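Local coordinates for protein CRISPR-associated endonuclease/helicase Cas3 (PDB 3SK9) that cuts single-stranded DNA with its metal-dependent HD nuclease domain, the part described here, and carries a helicase/ATPase domain, in CRISPR antiviral defence, at residues A[31-35]-A[230-235]; A[120-125]-A[170-175]; A[200-205]-A[257-262]. All coordinates share one frame. Residue numbers count along the deposited sequence, not the author numbering.

Interaction 1. Residues A[31-35]-A[230-235]; sequences LDTAA and YLKEAL
Ala35 is the apolar centre of this helix-helix contact: its CB meets Ala234 CB at 3.8 Å, Leu235 CD2 at 3.9 Å and Leu231 CD1 at 4.1 Å. Both segments, 31-35 and 230-235, are regular alpha-helix, with Ala35 N hydrogen-bonded to Leu31 O (2.9 Å). Their axes approach to 9.0 Å and cross at -52°, and the two alanines permit the short CA-CA separations of 5.6 Å for Asp32-Ala234 and 5.2 Å for Ala35-Leu235; Leu31 CA and Leu231 CA are 7.0 Å apart. Leu231 (t, p) and Leu235 (m, t) start sideways, yet their ends reach across, and Leu235 CD2 comes within 3.5 Å of Ala35 O. Next outward, Leu31 CB lies 3.8 Å from Tyr230 CE2. Tyr230, with chi1 t and chi2 near 92°, extends its ring to the polar edge, where its OH donates to Asp32 OD1 at 2.8 Å; Asp32 takes chi1 m. The other oxygen, Asp32 OD2, forms a salt bridge with Arg223. In this mainly helical HD domain, helix 26-43 carries the metal ligand His29, and it is packed between helix 230-246 and helix 196-213, while helix 165-181 borders Leu31 and Tyr230 through Arg180.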
ATOM      1  N   LEU A  31      -7.387   0.497  -2.071  1.00 18.68           N
ATOM      2  CA  LEU A  31      -8.244   0.214  -0.917  1.00 18.75           C
ATOM      3  C   LEU A  31      -8.328  -1.300  -0.652  1.00 17.91           C
ATOM      4  O   LEU A  31      -8.394  -1.742   0.535  1.00 20.59           O
ATOM      5  CB  LEU A  31      -9.628   0.802  -1.116  1.00 16.37           C
ATOM      6  CG  LEU A  31      -9.733   2.325  -1.079  1.00 18.03           C
ATOM      7  CD1 LEU A  31     -11.143   2.763  -1.553  1.00 19.83           C
ATOM      8  CD2 LEU A  31      -9.427   2.870   0.318  1.00 20.10           C
ATOM      9  N   ASP A  32      -8.300  -2.097  -1.720  1.00 17.32           N
ATOM     10  CA  ASP A  32      -8.297  -3.564  -1.553  1.00 19.55           C
ATOM     11  C   ASP A  32      -7.030  -4.002  -0.796  1.00 20.32           C
ATOM     12  O   ASP A  32      -7.082  -4.911   0.040  1.00 17.33           O
ATOM     13  CB  ASP A  32      -8.278  -4.295  -2.909  1.00 18.11           C
ATOM     14  CG  ASP A  32      -9.614  -4.156  -3.673  1.00 18.42           C
ATOM     15  OD1 ASP A  32     -10.598  -3.757  -3.030  1.00 22.03           O
ATOM     16  OD2 ASP A  32      -9.628  -4.456  -4.880  1.00 20.65           O
ATOM     17  N   THR A  33      -5.908  -3.403  -1.184  1.00 17.12           N
ATOM     18  CA  THR A  33      -4.598  -3.726  -0.575  1.00 16.40           C
ATOM     19  C   THR A  33      -4.634  -3.361   0.901  1.00 17.28           C
ATOM     20  O   THR A  33      -4.187  -4.103   1.766  1.00 17.87           O
ATOM     21  CB  THR A  33      -3.438  -2.967  -1.314  1.00 17.52           C
ATOM     22  OG1 THR A  33      -3.419  -3.398  -2.687  1.00 18.43           O
ATOM     23  CG2 THR A  33      -2.052  -3.284  -0.658  1.00 17.62           C
ATOM     24  N   ALA A  34      -5.126  -2.175   1.207  1.00 18.14           N
ATOM     25  CA  ALA A  34      -5.286  -1.769   2.625  1.00 19.60           C
ATOM     26  C   ALA A  34      -6.221  -2.705   3.391  1.00 22.00           C
ATOM     27  O   ALA A  34      -5.973  -2.995   4.567  1.00 18.08           O
ATOM     28  CB  ALA A  34      -5.834  -0.319   2.720  1.00 16.49           C
ATOM     29  N   ALA A  35      -7.277  -3.176   2.740  1.00 18.22           N
ATOM     30  CA  ALA A  35      -8.255  -4.049   3.389  1.00 17.89           C
ATOM     31  C   ALA A  35      -7.602  -5.409   3.709  1.00 18.76           C
ATOM     32  O   ALA A  35      -7.821  -5.965   4.789  1.00 19.27           O
ATOM     33  CB  ALA A  35      -9.532  -4.232   2.493  1.00 18.62           C
ATOM     34  N   TYR A 230     -17.765   0.498  -0.112  1.00 29.97           N
ATOM     35  CA  TYR A 230     -16.660  -0.220  -0.778  1.00 27.30           C
ATOM     36  C   TYR A 230     -15.760  -0.925   0.228  1.00 24.72           C
ATOM     37  O   TYR A 230     -15.380  -2.094   0.056  1.00 24.50           O
ATOM     38  CB  TYR A 230     -15.771   0.733  -1.604  1.00 27.14           C
ATOM     39  CG  TYR A 230     -14.739  -0.017  -2.441  1.00 27.09           C
ATOM     40  CD1 TYR A 230     -15.023  -0.391  -3.755  1.00 25.16           C
ATOM     41  CD2 TYR A 230     -13.486  -0.343  -1.915  1.00 19.67           C
ATOM     42  CE1 TYR A 230     -14.103  -1.076  -4.531  1.00 22.16           C
ATOM     43  CE2 TYR A 230     -12.555  -1.048  -2.676  1.00 20.97           C
ATOM     44  CZ  TYR A 230     -12.868  -1.386  -4.006  1.00 20.28           C
ATOM     45  OH  TYR A 230     -11.980  -2.081  -4.766  1.00 20.33           O
ATOM     46  N   LEU A 231     -15.351  -0.206   1.262  1.00 21.71           N
ATOM     47  CA  LEU A 231     -14.387  -0.794   2.181  1.00 30.11           C
ATOM     48  C   LEU A 231     -14.978  -2.004   2.940  1.00 28.67           C
ATOM     49  O   LEU A 231     -14.311  -2.987   3.095  1.00 23.35           O
ATOM     50  CB  LEU A 231     -13.800   0.287   3.119  1.00 28.44           C
ATOM     51  CG  LEU A 231     -12.631  -0.127   4.028  1.00 32.90           C
ATOM     52  CD1 LEU A 231     -11.389  -0.612   3.222  1.00 29.43           C
ATOM     53  CD2 LEU A 231     -12.262   1.038   4.907  1.00 38.46           C
ATOM     54  N   LYS A 232     -16.240  -1.962   3.357  1.00 25.83           N
ATOM     55  CA  LYS A 232     -16.860  -3.120   4.034  1.00 33.83           C
ATOM     56  C   LYS A 232     -16.864  -4.342   3.157  1.00 26.05           C
ATOM     57  O   LYS A 232     -16.581  -5.443   3.624  1.00 26.18           O
ATOM     58  CB  LYS A 232     -18.320  -2.837   4.457  1.00 41.71           C
ATOM     59  CG  LYS A 232     -18.457  -1.801   5.551  1.00 61.73           C
ATOM     60  CD  LYS A 232     -19.911  -1.687   6.015  1.00 77.43           C
ATOM     61  CE  LYS A 232     -20.260  -0.260   6.456  1.00 80.72           C
ATOM     62  NZ  LYS A 232     -20.262   0.697   5.306  1.00 77.77           N
ATOM     63  N   GLU A 233     -17.153  -4.143   1.870  1.00 25.24           N
ATOM     64  CA  GLU A 233     -17.142  -5.236   0.912  1.00 25.66           C
ATOM     65  C   GLU A 233     -15.706  -5.720   0.658  1.00 23.87           C
ATOM     66  O   GLU A 233     -15.486  -6.919   0.554  1.00 24.11           O
ATOM     67  CB  GLU A 233     -17.800  -4.837  -0.420  1.00 30.10           C
ATOM     68  CG  GLU A 233     -17.836  -5.946  -1.451  1.00 43.26           C
ATOM     69  CD  GLU A 233     -18.618  -7.164  -0.935  1.00 65.70           C
ATOM     70  OE1 GLU A 233     -19.453  -7.001  -0.002  1.00 68.37           O
ATOM     71  OE2 GLU A 233     -18.396  -8.281  -1.454  1.00 67.05           O
ATOM     72  N   ALA A 234     -14.747  -4.807   0.502  1.00 22.81           N
ATOM     73  CA  ALA A 234     -13.334  -5.214   0.372  1.00 21.46           C
ATOM     74  C   ALA A 234     -12.822  -6.000   1.612  1.00 23.28           C
ATOM     75  O   ALA A 234     -12.048  -6.933   1.478  1.00 23.51           O
ATOM     76  CB  ALA A 234     -12.443  -3.961   0.093  1.00 18.96           C
ATOM     77  N   LEU A 235     -13.247  -5.623   2.823  1.00 19.59           N
ATOM     78  CA  LEU A 235     -12.863  -6.381   4.036  1.00 23.38           C
ATOM     79  C   LEU A 235     -13.454  -7.818   4.020  1.00 23.77           C
ATOM     80  O   LEU A 235     -12.805  -8.788   4.414  1.00 23.94           O
ATOM     81  CB  LEU A 235     -13.295  -5.606   5.282  1.00 20.95           C
ATOM     82  CG  LEU A 235     -12.326  -4.456   5.583  1.00 23.07           C
ATOM     83  CD1 LEU A 235     -12.917  -3.437   6.575  1.00 31.45           C
ATOM     84  CD2 LEU A 235     -10.940  -4.993   6.081  1.00 26.13           C
TER

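Interaction 2. Residues A[120-125]-A[170-175]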
ATOM      1  N   ARG A 120       8.156  12.432  -0.662  1.00 20.32           N
ATOM      2  CA  ARG A 120       7.538  13.765  -0.520  1.00 19.93           C
ATOM      3  C   ARG A 120       6.243  13.744   0.296  1.00 19.89           C
ATOM      4  O   ARG A 120       6.046  14.547   1.199  1.00 23.83           O
ATOM      5  CB  ARG A 120       7.236  14.279  -1.930  1.00 25.89           C
ATOM      6  CG  ARG A 120       6.885  15.746  -2.036  1.00 48.88           C
ATOM      7  CD  ARG A 120       7.378  16.313  -3.364  1.00 58.96           C
ATOM      8  NE  ARG A 120       8.834  16.252  -3.500  1.00 66.50           N
ATOM      9  CZ  ARG A 120       9.506  16.605  -4.597  1.00 70.58           C
ATOM     10  NH1 ARG A 120       8.854  17.042  -5.673  1.00 65.01           N
ATOM     11  NH2 ARG A 120      10.834  16.521  -4.623  1.00 70.47           N
ATOM     12  N   LEU A 121       5.343  12.832  -0.057  1.00 20.96           N
ATOM     13  CA  LEU A 121       3.994  12.850   0.436  1.00 20.38           C
ATOM     14  C   LEU A 121       3.906  12.499   1.910  1.00 22.61           C
ATOM     15  O   LEU A 121       3.079  13.073   2.627  1.00 20.77           O
ATOM     16  CB  LEU A 121       3.133  11.871  -0.369  1.00 27.19           C
ATOM     17  CG  LEU A 121       2.446  12.498  -1.581  1.00 29.07           C
ATOM     18  CD1 LEU A 121       3.361  13.373  -2.425  1.00 37.85           C
ATOM     19  CD2 LEU A 121       1.863  11.344  -2.411  1.00 29.40           C
ATOM     20  N   LEU A 122       4.729  11.555   2.372  1.00 20.48           N
ATOM     21  CA  LEU A 122       4.719  11.161   3.788  1.00 20.02           C
ATOM     22  C   LEU A 122       5.312  12.301   4.666  1.00 20.98           C
ATOM     23  O   LEU A 122       4.877  12.517   5.796  1.00 24.97           O
ATOM     24  CB  LEU A 122       5.487   9.837   4.012  1.00 19.01           C
ATOM     25  CG  LEU A 122       4.820   8.584   3.406  1.00 20.17           C
ATOM     26  CD1 LEU A 122       5.724   7.362   3.665  1.00 23.73           C
ATOM     27  CD2 LEU A 122       3.380   8.291   3.906  1.00 19.57           C
ATOM     28  N   LYS A 123       6.266  13.048   4.134  1.00 21.36           N
ATOM     29  CA  LYS A 123       6.754  14.182   4.872  1.00 21.00           C
ATOM     30  C   LYS A 123       5.704  15.289   4.954  1.00 21.15           C
ATOM     31  O   LYS A 123       5.606  15.950   5.989  1.00 22.07           O
ATOM     32  CB  LYS A 123       8.050  14.710   4.285  1.00 21.03           C
ATOM     33  CG  LYS A 123       9.199  13.731   4.339  1.00 21.48           C
ATOM     34  CD  LYS A 123      10.453  14.246   3.647  1.00 32.57           C
ATOM     35  CE  LYS A 123      11.374  13.005   3.353  1.00 29.68           C
ATOM     36  NZ  LYS A 123      12.373  13.254   2.350  1.00 27.74           N
ATOM     37  N   GLU A 124       4.931  15.511   3.885  1.00 21.63           N
ATOM     38  CA  GLU A 124       3.872  16.543   3.922  1.00 20.43           C
ATOM     39  C   GLU A 124       2.799  16.175   4.961  1.00 26.41           C
ATOM     40  O   GLU A 124       2.125  17.045   5.520  1.00 29.09           O
ATOM     41  CB  GLU A 124       3.176  16.680   2.557  1.00 22.86           C
ATOM     42  CG  GLU A 124       4.064  17.266   1.444  1.00 22.60           C
ATOM     43  CD  GLU A 124       3.414  17.087   0.058  1.00 34.59           C
ATOM     44  OE1 GLU A 124       2.286  16.549  -0.003  1.00 37.75           O
ATOM     45  OE2 GLU A 124       4.036  17.472  -0.943  1.00 34.10           O
ATOM     46  N   LYS A 125       2.595  14.877   5.170  1.00 22.85           N
ATOM     47  CA  LYS A 125       1.602  14.423   6.163  1.00 27.50           C
ATOM     48  C   LYS A 125       2.102  14.563   7.591  1.00 25.92           C
ATOM     49  O   LYS A 125       1.331  14.379   8.533  1.00 29.90           O
ATOM     50  CB  LYS A 125       1.235  12.955   5.938  1.00 32.12           C
ATOM     51  CG  LYS A 125       0.294  12.694   4.773  1.00 29.95           C
ATOM     52  CD  LYS A 125      -1.095  13.315   4.955  1.00 34.44           C
ATOM     53  CE  LYS A 125      -2.012  12.586   5.915  1.00 33.82           C
ATOM     54  NZ  LYS A 125      -3.387  13.230   5.933  1.00 27.79           N
ATOM     55  N   ARG A 170      -2.155  12.601  -7.113  1.00 21.62           N
ATOM     56  CA  ARG A 170      -1.523  11.612  -6.245  1.00 22.49           C
ATOM     57  C   ARG A 170      -1.698  11.989  -4.793  1.00 23.52           C
ATOM     58  O   ARG A 170      -1.846  11.113  -3.946  1.00 21.79           O
ATOM     59  CB  ARG A 170      -0.048  11.322  -6.634  1.00 29.04           C
ATOM     60  CG  ARG A 170       0.862  12.497  -6.807  1.00 44.86           C
ATOM     61  CD  ARG A 170       2.236  12.059  -7.380  1.00 33.46           C
ATOM     62  NE  ARG A 170       2.145  11.598  -8.760  1.00 26.36           N
ATOM     63  CZ  ARG A 170       2.762  12.167  -9.800  1.00 27.22           C
ATOM     64  NH1 ARG A 170       3.560  13.225  -9.639  1.00 24.87           N
ATOM     65  NH2 ARG A 170       2.581  11.668 -11.010  1.00 27.43           N
ATOM     66  N   ARG A 171      -1.728  13.292  -4.478  1.00 19.92           N
ATOM     67  CA  ARG A 171      -1.974  13.658  -3.085  1.00 20.65           C
ATOM     68  C   ARG A 171      -3.421  13.356  -2.704  1.00 23.16           C
ATOM     69  O   ARG A 171      -3.714  12.883  -1.579  1.00 19.01           O
ATOM     70  CB  ARG A 171      -1.621  15.129  -2.865  1.00 19.40           C
ATOM     71  CG  ARG A 171      -0.092  15.372  -3.187  1.00 29.03           C
ATOM     72  CD  ARG A 171       0.398  16.848  -3.294  1.00 47.00           C
ATOM     73  NE  ARG A 171       1.870  16.933  -3.126  1.00 39.66           N
ATOM     74  CZ  ARG A 171       2.775  16.414  -3.969  1.00 49.40           C
ATOM     75  NH1 ARG A 171       2.398  15.759  -5.081  1.00 42.83           N
ATOM     76  NH2 ARG A 171       4.074  16.532  -3.704  1.00 43.95           N
ATOM     77  N   TRP A 172      -4.327  13.590  -3.663  1.00 21.91           N
ATOM     78  CA  TRP A 172      -5.756  13.251  -3.482  1.00 19.73           C
ATOM     79  C   TRP A 172      -5.953  11.767  -3.162  1.00 19.19           C
ATOM     80  O   TRP A 172      -6.674  11.398  -2.216  1.00 19.04           O
ATOM     81  CB  TRP A 172      -6.542  13.630  -4.746  1.00 22.60           C
ATOM     82  CG  TRP A 172      -8.076  13.562  -4.595  1.00 22.95           C
ATOM     83  CD1 TRP A 172      -8.943  14.609  -4.354  1.00 27.28           C
ATOM     84  CD2 TRP A 172      -8.893  12.400  -4.758  1.00 20.14           C
ATOM     85  NE1 TRP A 172     -10.242  14.148  -4.298  1.00 27.79           N
ATOM     86  CE2 TRP A 172     -10.242  12.797  -4.540  1.00 24.32           C
ATOM     87  CE3 TRP A 172      -8.615  11.055  -5.027  1.00 21.95           C
ATOM     88  CZ2 TRP A 172     -11.306  11.891  -4.603  1.00 25.30           C
ATOM     89  CZ3 TRP A 172      -9.667  10.157  -5.097  1.00 23.81           C
ATOM     90  CH2 TRP A 172     -10.999  10.580  -4.867  1.00 25.26           C
ATOM     91  N   LEU A 173      -5.253  10.910  -3.893  1.00 19.27           N
ATOM     92  CA  LEU A 173      -5.399   9.471  -3.659  1.00 18.82           C
ATOM     93  C   LEU A 173      -4.896   9.043  -2.266  1.00 22.52           C
ATOM     94  O   LEU A 173      -5.538   8.257  -1.555  1.00 19.53           O
ATOM     95  CB  LEU A 173      -4.614   8.703  -4.727  1.00 21.84           C
ATOM     96  CG  LEU A 173      -5.281   8.636  -6.097  1.00 21.09           C
ATOM     97  CD1 LEU A 173      -4.316   8.180  -7.100  1.00 21.85           C
ATOM     98  CD2 LEU A 173      -6.541   7.708  -6.087  1.00 20.75           C
ATOM     99  N   LEU A 174      -3.724   9.525  -1.883  1.00 22.66           N
ATOM    100  CA  LEU A 174      -3.240   9.243  -0.521  1.00 21.84           C
ATOM    101  C   LEU A 174      -4.230   9.717   0.566  1.00 24.30           C
ATOM    102  O   LEU A 174      -4.500   9.021   1.530  1.00 23.83           O
ATOM    103  CB  LEU A 174      -1.892   9.928  -0.304  1.00 23.13           C
ATOM    104  CG  LEU A 174      -1.352   9.675   1.129  1.00 26.35           C
ATOM    105  CD1 LEU A 174       0.156   9.681   1.082  1.00 27.81           C
ATOM    106  CD2 LEU A 174      -1.894  10.732   2.137  1.00 27.11           C
ATOM    107  N   GLU A 175      -4.770  10.923   0.417  1.00 21.55           N
ATOM    108  CA  GLU A 175      -5.714  11.426   1.393  1.00 29.31           C
ATOM    109  C   GLU A 175      -6.966  10.538   1.415  1.00 27.69           C
ATOM    110  O   GLU A 175      -7.510  10.244   2.471  1.00 23.80           O
ATOM    111  CB  GLU A 175      -6.030  12.898   1.052  1.00 32.52           C
ATOM    112  CG  GLU A 175      -6.670  13.669   2.130  1.00 37.19           C
ATOM    113  CD  GLU A 175      -5.830  13.769   3.388  1.00 30.36           C
ATOM    114  OE1 GLU A 175      -4.574  13.855   3.315  1.00 39.90           O
ATOM    115  OE2 GLU A 175      -6.471  13.736   4.468  1.00 48.89           O
TER
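Two salt bridges link segments 120-125 and 170-175, which pair helix 110-124 with helix 165-181 of the HD domain. Arg171 meets Glu124 through two nitrogens: NH2 donates to Glu124 OE2 at 2.9 Å (N-H...O angle 148°) and NE to the same OE2 at 3.1 Å (140°), with a weak further bond from NE to Glu124 OE1 at 3.2 Å (126°). The carboxylate therefore sits at the guanidinium edge. The second bridge, Lys125 NZ to Glu175 OE1 at 2.9 Å, is made by a lysine folded through three successive m rotamers.

Beneath the charges, Leu121 and Leu174 form the apolar centre, Leu121 CB lying 4.0 Å from Leu174 CD1, and the aliphatic part of Lys125 extends it, CD to Leu174 CD2 being 3.9 Å. The helix axes cross at -57°, 11.1 Å apart at closest, and the nearest CA pair, Leu121-Arg171, is at 7.0 Å, so side chains, not backbones, make the contact. Leu76 and Leu73 continue the apolar layer. Arg170 turns to other partners, its guanidinium hydrogen-bonded to Ala79 O, in a salt bridge with Glu162 and in a cation-pi contact with Phe117. One face of the Arg171 guanidinium is covered by Leu121, whose CD1 lies 3.5 Å from Arg171 CZ.

Interaction 3. Residues A[200-205]-A[257-262]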
ATOM      1  N   LEU A 200      10.778  -2.805   8.082  1.00 14.31           N
ATOM      2  CA  LEU A 200      10.811  -4.110   7.403  1.00 15.88           C
ATOM      3  C   LEU A 200       9.448  -4.831   7.618  1.00 18.72           C
ATOM      4  O   LEU A 200       8.995  -5.596   6.750  1.00 15.28           O
ATOM      5  CB  LEU A 200      11.973  -4.951   7.963  1.00 19.22           C
ATOM      6  CG  LEU A 200      13.368  -4.380   7.512  1.00 21.03           C
ATOM      7  CD1 LEU A 200      14.547  -4.969   8.374  1.00 22.52           C
ATOM      8  CD2 LEU A 200      13.557  -4.604   5.980  1.00 21.94           C
ATOM      9  N   ARG A 201       8.847  -4.661   8.795  1.00 15.12           N
ATOM     10  CA  ARG A 201       7.523  -5.256   9.019  1.00 17.85           C
ATOM     11  C   ARG A 201       6.525  -4.706   7.984  1.00 21.94           C
ATOM     12  O   ARG A 201       5.709  -5.466   7.446  1.00 18.50           O
ATOM     13  CB  ARG A 201       7.024  -5.016  10.468  1.00 17.56           C
ATOM     14  CG  ARG A 201       7.435  -6.131  11.417  1.00 14.62           C
ATOM     15  CD  ARG A 201       6.841  -5.930  12.837  1.00 16.09           C
ATOM     16  NE  ARG A 201       7.567  -4.970  13.671  1.00 18.45           N
ATOM     17  CZ  ARG A 201       8.720  -5.256  14.275  1.00 18.95           C
ATOM     18  NH1 ARG A 201       9.274  -6.451  14.112  1.00 19.26           N
ATOM     19  NH2 ARG A 201       9.298  -4.382  15.070  1.00 20.62           N
ATOM     20  N   VAL A 202       6.564  -3.400   7.719  1.00 15.80           N
ATOM     21  CA  VAL A 202       5.662  -2.823   6.710  1.00 18.39           C
ATOM     22  C   VAL A 202       5.999  -3.314   5.300  1.00 18.78           C
ATOM     23  O   VAL A 202       5.094  -3.565   4.464  1.00 17.05           O
ATOM     24  CB  VAL A 202       5.703  -1.282   6.776  1.00 19.76           C
ATOM     25  CG1 VAL A 202       5.062  -0.636   5.512  1.00 21.64           C
ATOM     26  CG2 VAL A 202       5.029  -0.789   8.099  1.00 19.30           C
ATOM     27  N   MET A 203       7.301  -3.409   5.010  1.00 17.82           N
ATOM     28  CA  MET A 203       7.752  -3.935   3.726  1.00 19.41           C
ATOM     29  C   MET A 203       7.144  -5.296   3.406  1.00 16.97           C
ATOM     30  O   MET A 203       6.575  -5.485   2.331  1.00 17.62           O
ATOM     31  CB  MET A 203       9.285  -4.048   3.735  1.00 16.38           C
ATOM     32  CG  MET A 203       9.905  -4.428   2.391  1.00 22.08           C
ATOM     33  SD  MET A 203       9.842  -6.204   2.041  1.00 25.17           S
ATOM     34  CE  MET A 203      10.883  -6.823   3.367  1.00 23.45           C
ATOM     35  N   ALA A 204       7.319  -6.247   4.338  1.00 15.46           N
ATOM     36  CA  ALA A 204       6.848  -7.622   4.112  1.00 18.00           C
ATOM     37  C   ALA A 204       5.309  -7.625   4.019  1.00 17.52           C
ATOM     38  O   ALA A 204       4.713  -8.364   3.217  1.00 17.06           O
ATOM     39  CB  ALA A 204       7.337  -8.526   5.268  1.00 16.81           C
ATOM     40  N   LEU A 205       4.663  -6.812   4.856  1.00 14.55           N
ATOM     41  CA  LEU A 205       3.189  -6.796   4.860  1.00 17.73           C
ATOM     42  C   LEU A 205       2.694  -6.287   3.516  1.00 21.50           C
ATOM     43  O   LEU A 205       1.742  -6.835   2.956  1.00 17.82           O
ATOM     44  CB  LEU A 205       2.664  -5.894   5.981  1.00 15.11           C
ATOM     45  CG  LEU A 205       1.128  -5.772   6.086  1.00 14.93           C
ATOM     46  CD1 LEU A 205       0.498  -7.112   6.395  1.00 19.17           C
ATOM     47  CD2 LEU A 205       0.784  -4.698   7.203  1.00 15.83           C
ATOM     48  N   GLU A 257       8.776 -13.538   9.067  1.00 18.57           N
ATOM     49  CA  GLU A 257       9.609 -12.402   8.617  1.00 23.73           C
ATOM     50  C   GLU A 257       9.493 -11.290   9.659  1.00 25.32           C
ATOM     51  O   GLU A 257       8.383 -10.818   9.916  1.00 21.50           O
ATOM     52  CB  GLU A 257       9.100 -11.860   7.239  1.00 28.34           C
ATOM     53  CG  GLU A 257       9.206 -12.872   6.078  1.00 36.96           C
ATOM     54  CD  GLU A 257       8.873 -12.272   4.695  1.00 45.02           C
ATOM     55  OE1 GLU A 257       7.836 -12.666   4.108  1.00 43.29           O
ATOM     56  OE2 GLU A 257       9.652 -11.424   4.190  1.00 42.49           O
ATOM     57  N   PHE A 258      10.599 -10.877  10.275  1.00 19.33           N
ATOM     58  CA  PHE A 258      10.562  -9.675  11.140  1.00 18.93           C
ATOM     59  C   PHE A 258       9.448  -9.725  12.178  1.00 20.82           C
ATOM     60  O   PHE A 258       8.820  -8.696  12.514  1.00 21.21           O
ATOM     61  CB  PHE A 258      10.435  -8.414  10.294  1.00 18.07           C
ATOM     62  CG  PHE A 258      11.275  -8.474   9.041  1.00 19.20           C
ATOM     63  CD1 PHE A 258      12.667  -8.439   9.133  1.00 24.07           C
ATOM     64  CD2 PHE A 258      10.678  -8.591   7.781  1.00 18.32           C
ATOM     65  CE1 PHE A 258      13.453  -8.513   7.978  1.00 22.12           C
ATOM     66  CE2 PHE A 258      11.439  -8.683   6.619  1.00 21.64           C
ATOM     67  CZ  PHE A 258      12.822  -8.640   6.707  1.00 23.20           C
ATOM     68  N   GLY A 259       9.273 -10.890  12.782  1.00 23.03           N
ATOM     69  CA  GLY A 259       8.292 -11.007  13.851  1.00 18.62           C
ATOM     70  C   GLY A 259       6.827 -11.054  13.449  1.00 22.89           C
ATOM     71  O   GLY A 259       5.950 -10.894  14.326  1.00 24.17           O
ATOM     72  N   GLU A 260       6.540 -11.289  12.168  1.00 19.24           N
ATOM     73  CA  GLU A 260       5.153 -11.497  11.698  1.00 18.71           C
ATOM     74  C   GLU A 260       5.135 -12.723  10.799  1.00 20.40           C
ATOM     75  O   GLU A 260       6.207 -13.258  10.412  1.00 21.35           O
ATOM     76  CB  GLU A 260       4.591 -10.255  10.956  1.00 21.37           C
ATOM     77  CG  GLU A 260       5.364  -9.887   9.676  1.00 16.88           C
ATOM     78  CD  GLU A 260       5.106  -8.446   9.179  1.00 26.02           C
ATOM     79  OE1 GLU A 260       4.312  -7.711   9.788  1.00 23.14           O
ATOM     80  OE2 GLU A 260       5.676  -8.028   8.133  1.00 20.39           O
ATOM     81  N   LEU A 261       3.937 -13.208  10.505  1.00 16.94           N
ATOM     82  CA  LEU A 261       3.776 -14.503   9.845  1.00 15.81           C
ATOM     83  C   LEU A 261       2.894 -14.390   8.614  1.00 17.71           C
ATOM     84  O   LEU A 261       1.882 -13.655   8.622  1.00 21.51           O
ATOM     85  CB  LEU A 261       3.089 -15.516  10.818  1.00 17.27           C
ATOM     86  CG  LEU A 261       3.859 -15.777  12.108  1.00 20.11           C
ATOM     87  CD1 LEU A 261       2.997 -16.525  13.197  1.00 23.55           C
ATOM     88  CD2 LEU A 261       5.158 -16.558  11.825  1.00 27.20           C
ATOM     89  N   PHE A 262       3.220 -15.183   7.597  1.00 19.75           N
ATOM     90  CA  PHE A 262       2.392 -15.286   6.399  1.00 21.86           C
ATOM     91  C   PHE A 262       2.327 -16.750   5.980  1.00 23.34           C
ATOM     92  O   PHE A 262       3.252 -17.489   6.249  1.00 24.31           O
ATOM     93  CB  PHE A 262       3.047 -14.479   5.237  1.00 22.23           C
ATOM     94  CG  PHE A 262       3.261 -13.010   5.571  1.00 23.95           C
ATOM     95  CD1 PHE A 262       2.203 -12.129   5.592  1.00 23.39           C
ATOM     96  CD2 PHE A 262       4.524 -12.533   5.883  1.00 27.19           C
ATOM     97  CE1 PHE A 262       2.394 -10.791   5.916  1.00 23.86           C
ATOM     98  CE2 PHE A 262       4.699 -11.185   6.204  1.00 21.48           C
ATOM     99  CZ  PHE A 262       3.639 -10.339   6.227  1.00 20.28           C
TER
HETATM  100  O   HOH W   1       6.115 -11.140   2.610  1.00 27.01           O
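A tight beta hairpin packs its turn and second strand against helix 200-205. The helix is regular, with Ala204 N to Leu200 O at 3.0 Å, and its axis runs 11° from the direction of strand 260-262, at 9.9 Å. Glu257 to Glu260 is a type I' turn: Phe258 (phi/psi 51/42) and Gly259 (76/15) both have positive phi, and Glu257 and Glu260 close it with paired backbone bonds, Glu257 N to Glu260 O and Glu260 N to Glu257 O, each 2.9 Å. A CB on Gly259 would jam against the carbonyl O of Phe258, which accounts for the glycine.

The turn brings Phe258 to the helix, its CA 5.8 Å from that of Arg201. Leu200 CB sits over the ring face in a CH-pi contact, 3.6 Å from the Phe258 centroid and 6° off the normal; Met203 CE approaches Phe258 CE2 at 3.8 Å. Arg201 NH1 donates to Phe258 O at 2.8 Å (153°), while Arg201 NE pairs with Asp55. Further along the strand, Phe262 packs on the helix, its CE2 3.9 Å from Ala204 CB and its CE1 4.2 Å from Leu205 CD1. Between the two phenylalanines Glu260 points at the helix, its OE2 2.7 Å from Arg201 O and its OE1 hydrogen-bonded to Tyr52. One water donates to both Ala204 O (3.2 Å) and Glu257 OE1 (2.7 Å), the latter also bridged to Arg255. The arrangement is a two-residue, type I' beta hairpin, formed by strands 253-257 and 260-264, docked on the helix that carries the metal ligand Asp210.

How the interactions relate
The three contacts are separate patches of one mostly helical HD domain: centres of interactions 1 and 2 lie 20 Å apart, those of 1 and 3 also 20 Å, and those of 2 and 3 24 Å, on opposite sides of the chain's centre. None touches another, nearest atoms being about 6 to 8 Å apart. Interactions 1 and 3 alternate along the chain, helix 196-213 preceding helix 230-246. Both lie near the divalent-metal site of His29, His74, Asp75 and Asp210; interaction 2 is farther off. Between side chains, Asp32 of interaction 1 is about 5 Å from His29, Met203 of interaction 3 about 8 Å from His74, and Arg170 of interaction 2 about 11 Å from Asp75.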